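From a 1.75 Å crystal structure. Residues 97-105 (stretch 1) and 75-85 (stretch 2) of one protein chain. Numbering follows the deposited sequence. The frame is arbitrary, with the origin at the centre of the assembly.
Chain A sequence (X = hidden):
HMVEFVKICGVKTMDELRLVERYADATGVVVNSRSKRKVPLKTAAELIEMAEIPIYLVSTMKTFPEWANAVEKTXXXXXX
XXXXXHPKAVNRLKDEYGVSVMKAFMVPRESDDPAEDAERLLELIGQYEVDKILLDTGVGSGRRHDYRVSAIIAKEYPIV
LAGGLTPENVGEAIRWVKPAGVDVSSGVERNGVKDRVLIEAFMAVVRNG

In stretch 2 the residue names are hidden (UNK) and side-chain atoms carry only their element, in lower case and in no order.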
ATOM      1  N   TYR A  97       4.251   8.422 -18.744  1.00 27.81           N
ATOM      2  CA  TYR A  97       5.121   7.306 -18.431  1.00 28.97           C
ATOM      3  C   TYR A  97       4.408   5.962 -18.419  1.00 23.07           C
ATOM      4  O   TYR A  97       5.084   4.934 -18.377  1.00 29.01           O
ATOM      5  CB  TYR A  97       5.828   7.544 -17.086  1.00 25.70           C
ATOM      6  CG  TYR A  97       6.771   8.725 -17.156  1.00 22.49           C
ATOM      7  CD1 TYR A  97       6.375   9.982 -16.721  1.00 21.29           C
ATOM      8  CD2 TYR A  97       8.037   8.592 -17.712  1.00 22.77           C
ATOM      9  CE1 TYR A  97       7.230  11.070 -16.806  1.00 25.21           C
ATOM     10  CE2 TYR A  97       8.901   9.672 -17.800  1.00 24.15           C
ATOM     11  CZ  TYR A  97       8.492  10.911 -17.350  1.00 23.88           C
ATOM     12  OH  TYR A  97       9.351  11.990 -17.440  1.00 22.80           O
ATOM     13  N   GLY A  98       3.083   5.934 -18.515  1.00 21.01           N
ATOM     14  CA  GLY A  98       2.381   4.672 -18.641  1.00 27.25           C
ATOM     15  C   GLY A  98       2.440   3.837 -17.383  1.00 29.89           C
ATOM     16  O   GLY A  98       2.600   2.618 -17.466  1.00 38.49           O
ATOM     17  N   VAL A  99       2.302   4.456 -16.228  1.00 25.40           N
ATOM     18  CA  VAL A  99       2.336   3.734 -14.960  1.00 24.22           C
ATOM     19  C   VAL A  99       0.916   3.504 -14.453  1.00 21.42           C
ATOM     20  O   VAL A  99      -0.009   4.272 -14.741  1.00 23.77           O
ATOM     21  CB  VAL A  99       3.202   4.480 -13.918  1.00 11.96           C
ATOM     22  CG1 VAL A  99       4.659   4.557 -14.381  1.00 10.72           C
ATOM     23  CG2 VAL A  99       2.647   5.866 -13.610  1.00 15.54           C
ATOM     24  N   SER A 100       0.734   2.412 -13.705  1.00 20.67           N
ATOM     25  CA  SER A 100      -0.495   2.169 -12.956  1.00 22.89           C
ATOM     26  C   SER A 100      -0.301   2.732 -11.562  1.00 15.31           C
ATOM     27  O   SER A 100       0.800   2.660 -11.016  1.00 22.08           O
ATOM     28  CB  SER A 100      -0.811   0.672 -12.870  1.00 23.27           C
ATOM     29  OG  SER A 100      -0.713   0.080 -14.150  1.00 41.99           O
ATOM     30  N   VAL A 101      -1.359   3.298 -10.983  1.00 18.95           N
ATOM     31  CA  VAL A 101      -1.228   4.043  -9.736  1.00 18.66           C
ATOM     32  C   VAL A 101      -2.083   3.419  -8.644  1.00 14.56           C
ATOM     33  O   VAL A 101      -3.271   3.131  -8.855  1.00 15.84           O
ATOM     34  CB  VAL A 101      -1.592   5.526  -9.910  1.00 16.07           C
ATOM     35  CG1 VAL A 101      -1.373   6.266  -8.591  1.00 12.59           C
ATOM     36  CG2 VAL A 101      -0.761   6.139 -11.027  1.00 13.30           C
ATOM     37  N   MET A 102      -1.475   3.222  -7.475  1.00 15.18           N
ATOM     38  CA  MET A 102      -2.204   3.001  -6.233  1.00 18.26           C
ATOM     39  C   MET A 102      -2.004   4.248  -5.386  1.00 20.15           C
ATOM     40  O   MET A 102      -0.867   4.651  -5.128  1.00 16.71           O
ATOM     41  CB  MET A 102      -1.728   1.736  -5.513  1.00 13.10           C
ATOM     42  CG  MET A 102      -2.345   1.506  -4.100  1.00 15.59           C
ATOM     43  SD  MET A 102      -2.675  -0.225  -3.646  1.00 17.60           S
ATOM     44  CE  MET A 102      -1.065  -0.960  -3.931  1.00 16.88           C
ATOM     45  N   LYS A 103      -3.097   4.900  -5.009  1.00 16.03           N
ATOM     46  CA  LYS A 103      -3.017   6.102  -4.196  1.00 19.42           C
ATOM     47  C   LYS A 103      -3.311   5.746  -2.746  1.00 21.03           C
ATOM     48  O   LYS A 103      -4.312   5.087  -2.461  1.00 17.49           O
ATOM     49  CB  LYS A 103      -4.004   7.160  -4.692  1.00 23.83           C
ATOM     50  CG  LYS A 103      -4.082   8.391  -3.806  1.00 24.87           C
ATOM     51  CD  LYS A 103      -3.068   9.467  -4.182  1.00 24.98           C
ATOM     52  CE  LYS A 103      -3.376  10.755  -3.419  1.00 32.19           C
ATOM     53  NZ  LYS A 103      -2.977  10.680  -1.991  1.00 37.10           N
ATOM     54  N   ALA A 104      -2.446   6.185  -1.839  1.00 17.52           N
ATOM     55  CA  ALA A 104      -2.636   5.975  -0.408  1.00 18.64           C
ATOM     56  C   ALA A 104      -3.301   7.189   0.233  1.00 22.21           C
ATOM     57  O   ALA A 104      -2.929   8.334  -0.039  1.00 23.60           O
ATOM     58  CB  ALA A 104      -1.295   5.677   0.269  1.00 15.53           C
ATOM     59  N   PHE A 105      -4.299   6.930   1.082  1.00 15.78           N
ATOM     60  CA  PHE A 105      -5.035   7.956   1.811  1.00 16.35           C
ATOM     61  C   PHE A 105      -4.931   7.691   3.304  1.00 22.30           C
ATOM     62  O   PHE A 105      -5.145   6.561   3.752  1.00 17.63           O
ATOM     63  CB  PHE A 105      -6.521   7.980   1.416  1.00 20.91           C
ATOM     64  CG  PHE A 105      -6.771   8.382  -0.005  1.00 20.46           C
ATOM     65  CD1 PHE A 105      -6.948   9.716  -0.343  1.00 22.91           C
ATOM     66  CD2 PHE A 105      -6.827   7.427  -1.007  1.00 24.35           C
ATOM     67  CE1 PHE A 105      -7.179  10.086  -1.656  1.00 25.85           C
ATOM     68  CE2 PHE A 105      -7.063   7.793  -2.321  1.00 26.23           C
ATOM     69  CZ  PHE A 105      -7.242   9.128  -2.645  1.00 28.49           C
ATOM     70  N   UNK A  75      12.424   2.458 -14.271  1.00 18.21           N
ATOM     71  CA  UNK A  75      11.586   1.644 -15.119  1.00 11.51           C
ATOM     72  C   UNK A  75      10.296   1.177 -14.492  1.00 15.57           C
ATOM     73  O   UNK A  75       9.661   0.263 -15.028  1.00 18.66           O
ATOM     74  N   UNK A  76       9.879   1.776 -13.376  1.00 14.85           N
ATOM     75  CA  UNK A  76       8.685   1.306 -12.675  1.00 15.74           C
ATOM     76  C   UNK A  76       7.470   1.319 -13.590  1.00 14.07           C
ATOM     77  O   UNK A  76       7.274   2.246 -14.376  1.00 17.46           O
ATOM     78  c   UNK A  76       8.394   2.173 -11.450  1.00 14.90           C
ATOM     79  N   UNK A  77       6.656   0.274 -13.475  1.00 13.50           N
ATOM     80  CA  UNK A  77       5.374   0.121 -14.142  1.00 10.41           C
ATOM     81  C   UNK A  77       4.211   0.470 -13.221  1.00 13.98           C
ATOM     82  O   UNK A  77       3.112   0.795 -13.693  1.00 16.57           O
ATOM     83  o   UNK A  77       6.577  -1.159 -17.983  1.00 65.58           O
ATOM     84  o   UNK A  77       4.526  -1.031 -17.131  1.00 68.82           O
ATOM     85  c   UNK A  77       6.258  -1.738 -15.688  1.00 47.66           C
ATOM     86  c   UNK A  77       5.280  -1.346 -14.588  1.00 37.35           C
ATOM     87  c   UNK A  77       5.759  -1.280 -17.026  1.00 61.56           C
ATOM     88  N   UNK A  78       4.433   0.344 -11.915  1.00 13.63           N
ATOM     89  CA  UNK A  78       3.454   0.581 -10.862  1.00 12.34           C
ATOM     90  C   UNK A  78       4.036   1.581  -9.884  1.00 17.83           C
ATOM     91  O   UNK A  78       5.211   1.479  -9.530  1.00 11.43           O
ATOM     92  c   UNK A  78       2.460  -1.748 -10.953  1.00 16.98           C
ATOM     93  c   UNK A  78       2.604  -3.596 -12.484  1.00 19.60           C
ATOM     94  c   UNK A  78       3.129  -0.707 -10.095  1.00  9.98           C
ATOM     95  c   UNK A  78       3.212  -2.649 -11.697  1.00 18.88           C
ATOM     96  c   UNK A  78       0.449  -2.778 -11.808  1.00 18.45           C
ATOM     97  o   UNK A  78       0.618  -4.604 -13.330  1.00 23.13           O
ATOM     98  c   UNK A  78       1.224  -3.654 -12.539  1.00 21.81           C
ATOM     99  c   UNK A  78       1.068  -1.830 -11.019  1.00 20.72           C
ATOM    100  N   UNK A  79       3.222   2.535  -9.433  1.00 12.05           N
ATOM    101  CA  UNK A  79       3.673   3.476  -8.420  1.00 11.51           C
ATOM    102  C   UNK A  79       2.616   3.574  -7.333  1.00 14.14           C
ATOM    103  O   UNK A  79       1.411   3.451  -7.585  1.00 14.02           O
ATOM    104  c   UNK A  79       5.071   4.785 -10.082  1.00 11.10           C
ATOM    105  c   UNK A  79       2.751   5.577  -9.551  1.00 11.39           C
ATOM    106  c   UNK A  79       3.995   4.884  -8.997  1.00 15.88           C
ATOM    107  c   UNK A  79       3.019   7.022 -10.014  1.00 15.65           C
ATOM    108  N   UNK A  80       3.086   3.764  -6.108  1.00  9.42           N
ATOM    109  CA  UNK A  80       2.210   3.967  -4.958  1.00 10.55           C
ATOM    110  C   UNK A  80       2.491   5.369  -4.443  1.00 15.81           C
ATOM    111  O   UNK A  80       3.577   5.640  -3.921  1.00 13.91           O
ATOM    112  n   UNK A  80       1.689   2.146  -0.383  1.00 16.16           N
ATOM    113  c   UNK A  80       1.716   3.195  -2.557  1.00 15.24           C
ATOM    114  o   UNK A  80       1.612   0.826  -2.179  1.00 17.95           O
ATOM    115  c   UNK A  80       2.439   2.914  -3.882  1.00 12.20           C
ATOM    116  c   UNK A  80       1.637   1.950  -1.683  1.00 13.33           C
ATOM    117  N   UNK A  81       1.514   6.251  -4.599  1.00 13.80           N
ATOM    118  CA  UNK A  81       1.662   7.658  -4.245  1.00 12.50           C
ATOM    119  C   UNK A  81       1.151   7.831  -2.819  1.00 15.99           C
ATOM    120  O   UNK A  81      -0.058   7.759  -2.566  1.00 17.92           O
ATOM    121  c   UNK A  81       0.915   8.553  -5.236  1.00 21.51           C
ATOM    122  c   UNK A  81       0.960  10.017  -4.811  1.00 21.84           C
ATOM    123  c   UNK A  81       1.513   8.393  -6.616  1.00 19.54           C
ATOM    124  N   UNK A  82       2.082   8.018  -1.888  1.00 16.48           N
ATOM    125  CA  UNK A  82       1.835   8.231  -0.464  1.00 25.93           C
ATOM    126  C   UNK A  82       1.880   9.706  -0.115  1.00 34.61           C
ATOM    127  O   UNK A  82       2.526  10.107   0.857  1.00 45.93           O
ATOM    128  c   UNK A  82       1.247   4.984   2.451  1.00 35.47           C
ATOM    129  c   UNK A  82       2.339   6.217   0.990  1.00 31.22           C
ATOM    130  n   UNK A  82       1.566   6.224   2.130  1.00 34.80           N
ATOM    131  c   UNK A  82       2.490   4.918   0.646  1.00 26.68           C
ATOM    132  c   UNK A  82       2.864   7.468   0.366  1.00 34.31           C
ATOM    133  n   UNK A  82       1.799   4.173   1.568  1.00 34.68           N
ATOM    134  N   UNK A  83       1.241  10.537  -0.927  1.00 28.65           N
ATOM    135  CA  UNK A  83       1.252  11.978  -0.742  1.00 31.13           C
ATOM    136  C   UNK A  83       0.005  12.529  -1.405  1.00 34.26           C
ATOM    137  O   UNK A  83      -0.719  11.811  -2.100  1.00 33.95           O
ATOM    138  c   UNK A  83       2.510  12.628  -1.325  1.00 25.60           C
ATOM    139  o   UNK A  83       2.349  12.900  -2.705  1.00 25.11           O
ATOM    140  N   UNK A  84      -0.250  13.815  -1.172  1.00 39.79           N
ATOM    141  CA  UNK A  84      -1.413  14.491  -1.742  1.00 44.21           C
ATOM    142  C   UNK A  84      -1.038  15.295  -2.980  1.00 44.66           C
ATOM    143  O   UNK A  84      -1.477  16.434  -3.160  1.00 49.14           O
ATOM    144  c   UNK A  84      -2.092  15.372  -0.693  1.00 53.55           C
ATOM    145  o   UNK A  84      -0.130  16.712  -0.538  1.00 67.25           O
ATOM    146  o   UNK A  84      -1.320  16.456   1.285  1.00 61.43           O
ATOM    147  c   UNK A  84      -1.112  16.243   0.071  1.00 61.53           C
ATOM    148  N   UNK A  85      -0.195  14.715  -3.831  1.00 36.86           N
ATOM    149  CA  UNK A  85       0.056  15.267  -5.152  1.00 36.27           C
ATOM    150  C   UNK A  85      -1.252  15.351  -5.933  1.00 28.83           C
ATOM    151  O   UNK A  85      -2.141  14.508  -5.788  1.00 27.00           O
ATOM    152  c   UNK A  85       1.506  14.892  -7.249  1.00 31.02           C
ATOM    153  c   UNK A  85       2.122  12.253  -7.808  1.00 22.14           C
ATOM    154  c   UNK A  85       1.075  14.394  -5.887  1.00 28.75           C
ATOM    155  s   UNK A  85       2.872  13.878  -7.894  1.00 25.20           S
TER
HETATM  156  O   HOH W   1       1.442  -0.246 -15.972  1.00 36.83           O

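Position 75 has no side-chain atoms and touches nothing on stretch 1. It is the first residue after a helix to leave helical angles, and at its backbone angles, with positive phi, a CB would be jammed against the preceding carbonyl O. It is Gly75.

Position 76 carries a lone carbon, and its backbone O lies 3.5 Å from CG1 of Val99. This is Ala76, whose small methyl suits a buried site where the backbone makes the contact.

Position 77 has three carbons in a row, the third bearing two oxygens. Its backbone O accepts a hydrogen bond from N of Ser100 (2.9 Å). This is Glu77; its side chain starts away from stretch 1 and stays exposed, as suits a carboxylate. Water 1 lies 3.0 Å from Glu77 O and 2.8 Å from Ser100 OG.

Position 78 shows one carbon, then a six-carbon ring bearing one oxygen; a ring carbon lies 3.6 Å from CB of Ser100, its partner in register. This is Tyr78, and the small serine on the same face leaves room for its ring.

Position 79 has four carbons, forked at the first. The long arm ends 3.8 Å from CG2 of Val99, and its inner carbon lies 3.9 Å from CG2 of Val101. This is Ile79, buried and apolar among valines.

Position 80 has three carbons, the third carrying one oxygen and one nitrogen; that oxygen lies 3.7 Å from CE of Met102. This is Gln80. Its OE1 is hydrogen-bonded elsewhere in the structure, which helps a polar group tolerate burial.

Position 81 has one carbon carrying two more, one 4.1 Å from CG1 of Val101, the other 4.1 Å from CD of Lys103. This is Val81, branched and apolar against apolar neighbours.

Position 82 bears a five-membered ring of three carbons and two nitrogens. CB of Ala104 sits over one face, 3.5 Å from the ring centroid: a CH-pi contact. The flat ring is His82.

Position 83 has one carbon and one oxygen. Its backbone O accepts a short hydrogen bond from NZ of Lys103 (2.5 Å), independent of the side chain of Ser83.

Position 84 has two carbons, the second with two oxygens: Asp84, its charge exposed.

Position 85 is unbranched, two carbons, sulfur and carbon: Met85, apolar and buried outside this contact.

The strands pair in parallel. Ile79 N bonds to Ser100 O, Met102 N to Ile79 O, Val81 N to Met102 O (2.9 Å each) and Ala104 N to Val81 O (3.0 Å). Ile79, Val81, Val101 and Lys103 share one face, and Lys103 reaches on to Ser83 O.

Stretch 2, residues 75-85: GAEYIQVHSDM
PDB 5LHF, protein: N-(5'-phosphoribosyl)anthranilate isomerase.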